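4-hydroxy-3-methylbut-2-enyl diphosphate reductase (Aquifex aeolicus, PDB 3DNF) catalyses the reductive conversion of (E)-4-hydroxy-3-methylbut-2-enyl diphosphate into isopentenyl and dimethylallyl diphosphate at an iron-sulfur cluster, the last step of the non-mevalonate pathway. Local coordinates at residues A83-K86 against K90-D93; Y98-H103 against L131-A136; V117-K122 against T165-E170. All coordinates share one frame; numbering follows the deposited sequence. Where two conformers were deposited one is given.

Contact 1 (A83-K86 against K90-D93); sequences ALRK and KVID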
loop_
_atom_site.group_PDB
_atom_site.type_symbol
_atom_site.label_atom_id
_atom_site.label_comp_id
_atom_site.label_asym_id
_atom_site.label_seq_id
_atom_site.Cartn_x
_atom_site.Cartn_y
_atom_site.Cartn_z
ATOM N N ALA B 83 -25.264 21.953 -15.518
ATOM C CA ALA B 83 -26.502 22.612 -15.069
ATOM C C ALA B 83 -26.335 24.139 -15.024
ATOM O O ALA B 83 -27.256 24.878 -15.413
ATOM C CB ALA B 83 -26.927 22.084 -13.653
ATOM N N LEU B 84 -25.200 24.597 -14.510
ATOM C CA LEU B 84 -24.890 26.021 -14.456
ATOM C C LEU B 84 -24.801 26.643 -15.856
ATOM O O LEU B 84 -25.368 27.741 -16.079
ATOM C CB LEU B 84 -23.637 26.293 -13.618
ATOM C CG LEU B 84 -23.920 25.978 -12.115
ATOM C CD1 LEU B 84 -22.597 25.810 -11.451
ATOM C CD2 LEU B 84 -24.853 26.923 -11.388
ATOM N N ARG B 85 -24.090 25.963 -16.755
ATOM C CA ARG B 85 -24.006 26.384 -18.183
ATOM C C ARG B 85 -25.382 26.477 -18.820
ATOM O O ARG B 85 -25.688 27.447 -19.532
ATOM C CB ARG B 85 -23.109 25.419 -18.976
ATOM C CG ARG B 85 -21.634 25.489 -18.557
ATOM C CD ARG B 85 -20.724 24.614 -19.465
ATOM N NE ARG B 85 -19.399 24.437 -18.855
ATOM C CZ ARG B 85 -18.451 25.373 -18.791
ATOM N NH1 ARG B 85 -18.654 26.589 -19.283
ATOM N NH2 ARG B 85 -17.290 25.114 -18.216
ATOM N N LYS B 86 -26.230 25.489 -18.573
ATOM C CA LYS B 86 -27.570 25.462 -19.173
ATOM C C LYS B 86 -28.470 26.594 -18.681
ATOM O O LYS B 86 -29.405 26.975 -19.359
ATOM C CB LYS B 86 -28.237 24.107 -18.924
ATOM C CG LYS B 86 -27.673 23.005 -19.786
ATOM C CD LYS B 86 -28.694 21.885 -19.905
ATOM C CE LYS B 86 -28.592 20.940 -18.735
ATOM N NZ LYS B 86 -29.757 20.004 -18.863
ATOM N N LYS B 90 -22.139 32.550 -17.391
ATOM C CA LYS B 90 -20.732 32.435 -17.744
ATOM C C LYS B 90 -19.979 31.710 -16.624
ATOM O O LYS B 90 -19.857 32.240 -15.508
ATOM C CB LYS B 90 -20.120 33.822 -18.006
ATOM C CG LYS B 90 -18.616 33.797 -18.238
ATOM C CD LYS B 90 -18.060 35.200 -18.559
ATOM C CE LYS B 90 -18.399 35.544 -20.023
ATOM N NZ LYS B 90 -17.771 36.829 -20.455
ATOM N N VAL B 91 -19.505 30.506 -16.932
ATOM C CA VAL B 91 -18.934 29.611 -15.932
ATOM C C VAL B 91 -17.433 29.678 -16.082
ATOM O O VAL B 91 -16.873 29.332 -17.147
ATOM C CB VAL B 91 -19.460 28.156 -16.058
ATOM C CG1 VAL B 91 -18.736 27.270 -14.998
ATOM C CG2 VAL B 91 -21.002 28.129 -15.869
ATOM N N ILE B 92 -16.786 30.164 -15.030
ATOM C CA ILE B 92 -15.329 30.155 -14.931
ATOM C C ILE B 92 -14.873 28.988 -14.057
ATOM O O ILE B 92 -15.183 28.931 -12.867
ATOM C CB ILE B 92 -14.790 31.457 -14.319
ATOM C CG1 ILE B 92 -15.485 32.711 -14.919
ATOM C CG2 ILE B 92 -13.238 31.509 -14.364
ATOM C CD1 ILE B 92 -14.770 33.449 -15.988
ATOM N N ASP B 93 -14.096 28.097 -14.651
ATOM C CA ASP B 93 -13.687 26.908 -13.916
ATOM C C ASP B 93 -12.358 27.176 -13.240
ATOM O O ASP B 93 -11.327 27.092 -13.897
ATOM C CB ASP B 93 -13.556 25.684 -14.811
ATOM C CG ASP B 93 -13.279 24.409 -14.012
ATOM O OD1 ASP B 93 -13.315 24.484 -12.762
ATOM O OD2 ASP B 93 -13.147 23.337 -14.634
HETATM O O HOH W 1 -15.088 27.081 -18.344
#

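Contact 2 (Y98-H103 against L131-A136); sequences YVKAVH and LGYLRA. With F3S (Fe3-s4 cluster), chain E.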
loop_
_atom_site.group_PDB
_atom_site.type_symbol
_atom_site.label_atom_id
_atom_site.label_comp_id
_atom_site.label_asym_id
_atom_site.label_seq_id
_atom_site.Cartn_x
_atom_site.Cartn_y
_atom_site.Cartn_z
ATOM N N TYR B 98 -4.560 20.286 -9.791
ATOM C CA TYR B 98 -4.265 19.031 -9.065
ATOM C C TYR B 98 -5.514 18.269 -8.671
ATOM O O TYR B 98 -5.492 17.060 -8.529
ATOM C CB TYR B 98 -3.354 19.257 -7.864
ATOM C CG TYR B 98 -2.107 20.003 -8.291
ATOM C CD1 TYR B 98 -1.447 19.669 -9.477
ATOM C CD2 TYR B 98 -1.617 21.073 -7.549
ATOM C CE1 TYR B 98 -0.324 20.375 -9.906
ATOM C CE2 TYR B 98 -0.488 21.774 -7.964
ATOM C CZ TYR B 98 0.146 21.417 -9.149
ATOM O OH TYR B 98 1.273 22.095 -9.577
ATOM N N VAL B 99 -6.612 18.986 -8.490
ATOM C CA VAL B 99 -7.916 18.354 -8.270
ATOM C C VAL B 99 -8.401 17.776 -9.580
ATOM O O VAL B 99 -8.897 16.653 -9.606
ATOM C CB VAL B 99 -8.937 19.370 -7.628
ATOM C CG1 VAL B 99 -10.376 18.813 -7.639
ATOM C CG2 VAL B 99 -8.547 19.710 -6.159
ATOM N N LYS B 100 -8.263 18.521 -10.672
ATOM C CA LYS B 100 -8.555 17.972 -11.986
ATOM C C LYS B 100 -7.783 16.686 -12.295
ATOM O O LYS B 100 -8.297 15.795 -12.959
ATOM C CB LYS B 100 -8.304 18.971 -13.102
ATOM C CG LYS B 100 -9.298 20.177 -13.182
ATOM C CD LYS B 100 -10.811 19.788 -13.199
ATOM C CE LYS B 100 -11.147 18.808 -14.285
ATOM N NZ LYS B 100 -12.570 18.439 -14.217
ATOM N N ALA B 101 -6.564 16.584 -11.786
ATOM C CA ALA B 101 -5.798 15.349 -11.962
ATOM C C ALA B 101 -6.449 14.142 -11.238
ATOM O O ALA B 101 -6.297 13.004 -11.674
ATOM C CB ALA B 101 -4.377 15.543 -11.500
ATOM N N VAL B 102 -7.092 14.373 -10.091
ATOM C CA VAL B 102 -7.853 13.295 -9.435
ATOM C C VAL B 102 -9.011 12.882 -10.315
ATOM O O VAL B 102 -9.311 11.682 -10.458
ATOM C CB VAL B 102 -8.359 13.686 -8.029
ATOM C CG1 VAL B 102 -8.954 12.483 -7.317
ATOM C CG2 VAL B 102 -7.251 14.338 -7.192
ATOM N N HIS B 103 -9.738 13.865 -10.855
ATOM C CA HIS B 103 -10.842 13.555 -11.794
ATOM C C HIS B 103 -10.360 12.676 -12.976
ATOM O O HIS B 103 -11.032 11.675 -13.368
ATOM C CB HIS B 103 -11.386 14.849 -12.373
ATOM C CG HIS B 103 -11.981 15.773 -11.366
ATOM N ND1 HIS B 103 -12.449 17.025 -11.707
ATOM C CD2 HIS B 103 -12.193 15.642 -10.035
ATOM C CE1 HIS B 103 -12.920 17.624 -10.632
ATOM N NE2 HIS B 103 -12.797 16.799 -9.607
ATOM N N LEU B 131 -16.325 11.933 -7.060
ATOM C CA LEU B 131 -17.364 10.877 -7.239
ATOM C C LEU B 131 -18.228 11.158 -8.460
ATOM O O LEU B 131 -18.651 10.232 -9.139
ATOM C CB LEU B 131 -18.249 10.688 -6.012
ATOM C CG LEU B 131 -17.516 10.031 -4.839
ATOM C CD1 LEU B 131 -18.451 9.871 -3.643
ATOM C CD2 LEU B 131 -16.934 8.653 -5.250
ATOM N N GLY B 132 -18.504 12.441 -8.714
ATOM C CA GLY B 132 -19.284 12.815 -9.896
ATOM C C GLY B 132 -18.557 12.480 -11.195
ATOM O O GLY B 132 -19.174 12.046 -12.172
ATOM N N TYR B 133 -17.240 12.663 -11.209
ATOM C CA TYR B 133 -16.436 12.253 -12.370
ATOM C C TYR B 133 -16.402 10.720 -12.536
ATOM O O TYR B 133 -16.469 10.204 -13.661
ATOM C CB TYR B 133 -15.035 12.872 -12.271
ATOM C CG TYR B 133 -15.119 14.263 -12.802
ATOM C CD1 TYR B 133 -15.426 15.339 -11.969
ATOM C CD2 TYR B 133 -15.004 14.480 -14.180
ATOM C CE1 TYR B 133 -15.557 16.640 -12.484
ATOM C CE2 TYR B 133 -15.139 15.773 -14.723
ATOM C CZ TYR B 133 -15.426 16.838 -13.874
ATOM O OH TYR B 133 -15.538 18.120 -14.397
ATOM N N LEU B 134 -16.290 10.017 -11.410
ATOM C CA LEU B 134 -16.242 8.565 -11.432
ATOM C C LEU B 134 -17.563 8.062 -12.008
ATOM O O LEU B 134 -17.589 7.177 -12.881
ATOM C CB LEU B 134 -16.065 8.001 -10.012
ATOM C CG LEU B 134 -16.003 6.462 -9.876
ATOM C CD1 LEU B 134 -14.778 5.859 -10.600
ATOM C CD2 LEU B 134 -16.042 6.056 -8.417
ATOM N N ARG B 135 -18.668 8.656 -11.553
ATOM C CA ARG B 135 -19.981 8.261 -12.046
ATOM C C ARG B 135 -20.115 8.578 -13.552
ATOM O O ARG B 135 -20.623 7.744 -14.317
ATOM C CB ARG B 135 -21.079 8.944 -11.213
ATOM C CG ARG B 135 -22.509 8.857 -11.809
ATOM C CD ARG B 135 -23.578 9.430 -10.871
ATOM N NE ARG B 135 -23.268 10.802 -10.480
ATOM C CZ ARG B 135 -22.884 11.198 -9.262
ATOM N NH1 ARG B 135 -22.806 10.310 -8.259
ATOM N NH2 ARG B 135 -22.611 12.491 -9.042
ATOM N N ALA B 136 -19.611 9.747 -13.949
ATOM C CA ALA B 136 -19.699 10.197 -15.353
ATOM C C ALA B 136 -18.981 9.278 -16.342
ATOM O O ALA B 136 -19.402 9.106 -17.488
ATOM C CB ALA B 136 -19.179 11.631 -15.474
HETATM FE FE1 F3S E . -2.871 21.619 -3.473
HETATM FE FE3 F3S E . -4.543 22.642 -5.345
HETATM FE FE4 F3S E . -4.079 23.696 -3.166
HETATM S S1 F3S E . -4.504 20.505 -4.562
HETATM S S2 F3S E . -3.361 22.568 -1.455
HETATM S S3 F3S E . -2.546 23.525 -4.689
HETATM S S4 F3S E . -5.956 24.058 -4.213
#

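Contact 3 (V117-K122 against T165-E170); sequences VLVGEK and TTQNEE. With F3S (Fe3-s4 cluster), chain E.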
loop_
_atom_site.group_PDB
_atom_site.type_symbol
_atom_site.label_atom_id
_atom_site.label_comp_id
_atom_site.label_asym_id
_atom_site.label_seq_id
_atom_site.Cartn_x
_atom_site.Cartn_y
_atom_site.Cartn_z
ATOM N N VAL B 117 -10.998 3.135 -5.176
ATOM C CA VAL B 117 -11.049 3.626 -3.825
ATOM C C VAL B 117 -10.493 5.057 -3.750
ATOM O O VAL B 117 -9.390 5.316 -4.206
ATOM C CB VAL B 117 -10.248 2.683 -2.928
ATOM C CG1 VAL B 117 -9.898 3.364 -1.599
ATOM C CG2 VAL B 117 -11.014 1.355 -2.703
ATOM N N LEU B 118 -11.318 5.975 -3.287
ATOM C CA LEU B 118 -10.900 7.374 -3.085
ATOM C C LEU B 118 -10.665 7.531 -1.591
ATOM O O LEU B 118 -11.615 7.492 -0.825
ATOM C CB LEU B 118 -12.001 8.326 -3.574
ATOM C CG LEU B 118 -11.896 9.833 -3.346
ATOM C CD1 LEU B 118 -10.576 10.337 -3.903
ATOM C CD2 LEU B 118 -13.116 10.510 -4.034
ATOM N N VAL B 119 -9.401 7.735 -1.181
ATOM C CA VAL B 119 -9.093 7.940 0.235
ATOM C C VAL B 119 -9.306 9.427 0.577
ATOM O O VAL B 119 -8.654 10.325 0.028
ATOM C CB VAL B 119 -7.633 7.463 0.624
ATOM C CG1 VAL B 119 -7.419 7.622 2.143
ATOM C CG2 VAL B 119 -7.378 5.998 0.178
ATOM N N GLY B 120 -10.302 9.691 1.406
ATOM C CA GLY B 120 -10.655 11.080 1.710
ATOM C C GLY B 120 -11.861 11.195 2.612
ATOM O O GLY B 120 -12.398 10.190 3.074
ATOM N N GLU B 121 -12.298 12.432 2.812
ATOM C CA GLU B 121 -13.456 12.768 3.640
ATOM C C GLU B 121 -14.763 12.715 2.826
ATOM O O GLU B 121 -14.942 13.505 1.881
ATOM C CB GLU B 121 -13.244 14.150 4.262
ATOM C CG GLU B 121 -14.386 14.563 5.193
ATOM C CD GLU B 121 -14.260 15.979 5.768
ATOM O OE1 GLU B 121 -13.373 16.768 5.347
ATOM O OE2 GLU B 121 -15.102 16.313 6.639
ATOM N N LYS B 122 -15.651 11.778 3.173
ATOM C CA LYS B 122 -16.896 11.540 2.400
ATOM C C LYS B 122 -17.692 12.797 2.023
ATOM O O LYS B 122 -18.036 13.006 0.851
ATOM C CB LYS B 122 -17.817 10.550 3.110
ATOM C CG LYS B 122 -17.238 9.140 3.187
ATOM C CD LYS B 122 -18.156 8.180 3.882
ATOM C CE LYS B 122 -17.495 6.818 3.927
ATOM N NZ LYS B 122 -18.336 5.812 4.597
ATOM N N THR B 165 -6.839 15.443 -2.434
ATOM C CA THR B 165 -5.550 16.194 -2.512
ATOM C C THR B 165 -4.933 16.512 -1.147
ATOM O O THR B 165 -3.698 16.532 -0.991
ATOM C CB THR B 165 -5.668 17.496 -3.326
ATOM O OG1 THR B 165 -6.631 18.393 -2.723
ATOM C CG2 THR B 165 -6.055 17.195 -4.832
ATOM N N THR B 166 -5.803 16.779 -0.171
ATOM C CA THR B 166 -5.392 17.114 1.205
ATOM C C THR B 166 -5.353 15.923 2.158
ATOM O O THR B 166 -5.182 16.105 3.358
ATOM C CB THR B 166 -6.323 18.189 1.792
ATOM O OG1 THR B 166 -7.672 17.716 1.687
ATOM C CG2 THR B 166 -6.186 19.463 0.995
ATOM N N GLN B 167 -5.489 14.705 1.638
ATOM C CA GLN B 167 -5.440 13.505 2.488
ATOM C C GLN B 167 -4.083 13.402 3.208
ATOM O O GLN B 167 -3.038 13.571 2.604
ATOM C CB GLN B 167 -5.706 12.245 1.639
ATOM C CG GLN B 167 -5.512 10.922 2.408
ATOM C CD GLN B 167 -6.454 10.794 3.563
ATOM O OE1 GLN B 167 -7.659 11.035 3.438
ATOM N NE2 GLN B 167 -5.912 10.442 4.724
ATOM N N ASN B 168 -4.113 13.113 4.499
ATOM C CA ASN B 168 -2.867 12.865 5.202
ATOM C C ASN B 168 -2.195 11.572 4.723
ATOM O O ASN B 168 -2.864 10.564 4.387
ATOM C CB ASN B 168 -3.031 12.918 6.734
ATOM C CG ASN B 168 -3.478 11.603 7.334
ATOM O OD1 ASN B 168 -2.695 10.669 7.501
ATOM N ND2 ASN B 168 -4.752 11.540 7.706
ATOM N N GLU B 169 -0.877 11.624 4.651
ATOM C CA GLU B 169 -0.061 10.535 4.090
ATOM C C GLU B 169 -0.082 9.296 4.956
ATOM O O GLU B 169 -0.057 8.176 4.441
ATOM C CB GLU B 169 1.385 10.987 3.925
ATOM C CG GLU B 169 1.613 12.057 2.841
ATOM C CD GLU B 169 3.100 12.226 2.538
ATOM O OE1 GLU B 169 3.935 11.968 3.415
ATOM O OE2 GLU B 169 3.447 12.633 1.415
ATOM N N GLU B 170 -0.101 9.474 6.276
ATOM C CA GLU B 170 -0.108 8.319 7.155
ATOM C C GLU B 170 -1.274 7.370 6.936
ATOM O O GLU B 170 -1.084 6.159 6.863
ATOM C CB GLU B 170 -0.059 8.761 8.613
ATOM C CG GLU B 170 1.288 8.514 9.239
ATOM C CD GLU B 170 1.237 8.549 10.758
ATOM O OE1 GLU B 170 0.485 9.386 11.308
ATOM O OE2 GLU B 170 1.953 7.742 11.392
HETATM FE FE1 F3S E . -2.871 21.619 -3.473
HETATM FE FE3 F3S E . -4.543 22.642 -5.345
HETATM FE FE4 F3S E . -4.079 23.696 -3.166
HETATM S S1 F3S E . -4.504 20.505 -4.562
HETATM S S2 F3S E . -3.361 22.568 -1.455
HETATM S S3 F3S E . -2.546 23.525 -4.689
HETATM S S4 F3S E . -5.956 24.058 -4.213
#

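Contact 1 (A83-K86 against K90-D93)
Val91 rises from its strand toward the helix and meets two neighbouring side chains there, Leu84 and Arg85. The long arm of Arg85 runs crosswise to the valine, at about a right angle. Its methylene CG lies 3.8 Å from Val91 CG2, and because the chain stays extended from CG to NE, the guanidinium is carried on past that methyl group until one of its faces rests over Val91 CB, with NH1 3.7 Å from that carbon. The valine thus touches aliphatic and flat parts of the same arginine. Leu84 CB packs against that same methyl, Val91 CG2, at 3.9 Å. These residues belong to a beta-alpha-beta unit, in which strand 68-71, helix 78-86 and strand 90-93 follow one another and the two strands pair in parallel. A beta-branched valine suits the edge strand, and leucine suits the buried side of the helix, where it also meets Leu37 and Phe63. Arginine fits the exposed border: NH2 forms a salt bridge with Glu81 and also donates to a water in the guanidinium plane, 3.0 Å from NH2. That water in turn donates to the backbone of the strand, at 3.1 Å from Val91 O.

Contact 2 (Y98-H103 against L131-A136)
His103 and Tyr133 lay their rings against each other in an offset stack, with centroids 4.0 Å apart and planes inclined by 14°. Tyr133 CD1 sits over the middle of the imidazole, whereas His103 ND1 lies above the tyrosine ring near its rim, 3.2 Å from CE1. His103 CG, anti to its carbonyl carbon (chi1 -63°), carries the ring across to Tyr133 while CB makes a CH-pi contact over the tyrosine face. Lys100, one turn earlier, bends at chi2 and chi3, near -50° each, and brings NZ to His103 ND1 at 2.9 Å, in the imidazole plane. NZ also comes within 3.0 Å of Tyr133 OH, at too poor an angle for a hydrogen bond. With an alanine at His103 the stack is lost, and Lys100 NZ would probably be left without its acceptor, free to turn. Helices 97-111 and 125-136, before and after strand 115-119, are joined here; Tyr133 also reaches Pro78 of helix 78-86. At the start of segment 98-103, Tyr98 CB lies 3.7 Å from sulfur S1 of the iron-sulfur cluster. Since ND1 accepts from lysine, the imidazole is probably neutral with its proton on NE2, and the nearby ammonium would probably disfavour a second.

Contact 3 (V117-K122 against T165-E170)
Van der Waals packing joins the two segments, and on the 165-170 side Gln167 alone makes it. Val119 CG1 meets the flat amide of the glutamine, 3.6 Å from Gln167 CD, and also touches Gln167 CG. Beyond the valine, Gln167 OE1 approaches the backbone of Gly120, 3.5 Å from its CA, with no hydrogen bond between them. Valine suits this end of strand 115-119, since its methyl groups also pack on Phe171, Phe172 and Val175 of helix 169-182. Polar bonding stays within segment 165-170. The glutamine starts out with CG trans to N (chi1 173°) and then bends at chi2 (62°), which curls the amide back so that NE2 donates to Asn168 O at 3.1 Å, on a lone pair in the carbonyl plane. Asn168 is the N-cap of helix 169-182, its OD1 accepting from Phe171 N. Cluster contacts come from Thr165, whose CB lies 3.5 Å from sulfur S1; its OG1 is hydrogen-bonded to Glu126, the predicted proton donor, and it is itself predicted to bind substrate. Chemically, the glutamine spends one N-H of NE2 on its own loop, which fixes the rotation of the amide and presents a flat surface to the valine.

In the fold
Following the chain, contact 1 comes first and closes a short loop of three residues between helix 78-86 and strand 90-93, wholly inside the second of the three sheet-bearing parts of this trilobal enzyme. The chain then enters helix 97-111, where contact 2 opens; it closes on helix 125-136, after strand 115-119 has begun contact 3. Contact 3 closes later, at the turn into helix 169-182, so contacts 2 and 3 cross, whereas contact 1 precedes both in series. The crossing pair ties helices 97-111 and 125-136 to the sheet containing strands 115-119 and 158-163. The two contacts meet where Val99 and Val102 pack on Thr165, beside the iron-sulfur cluster that both touch.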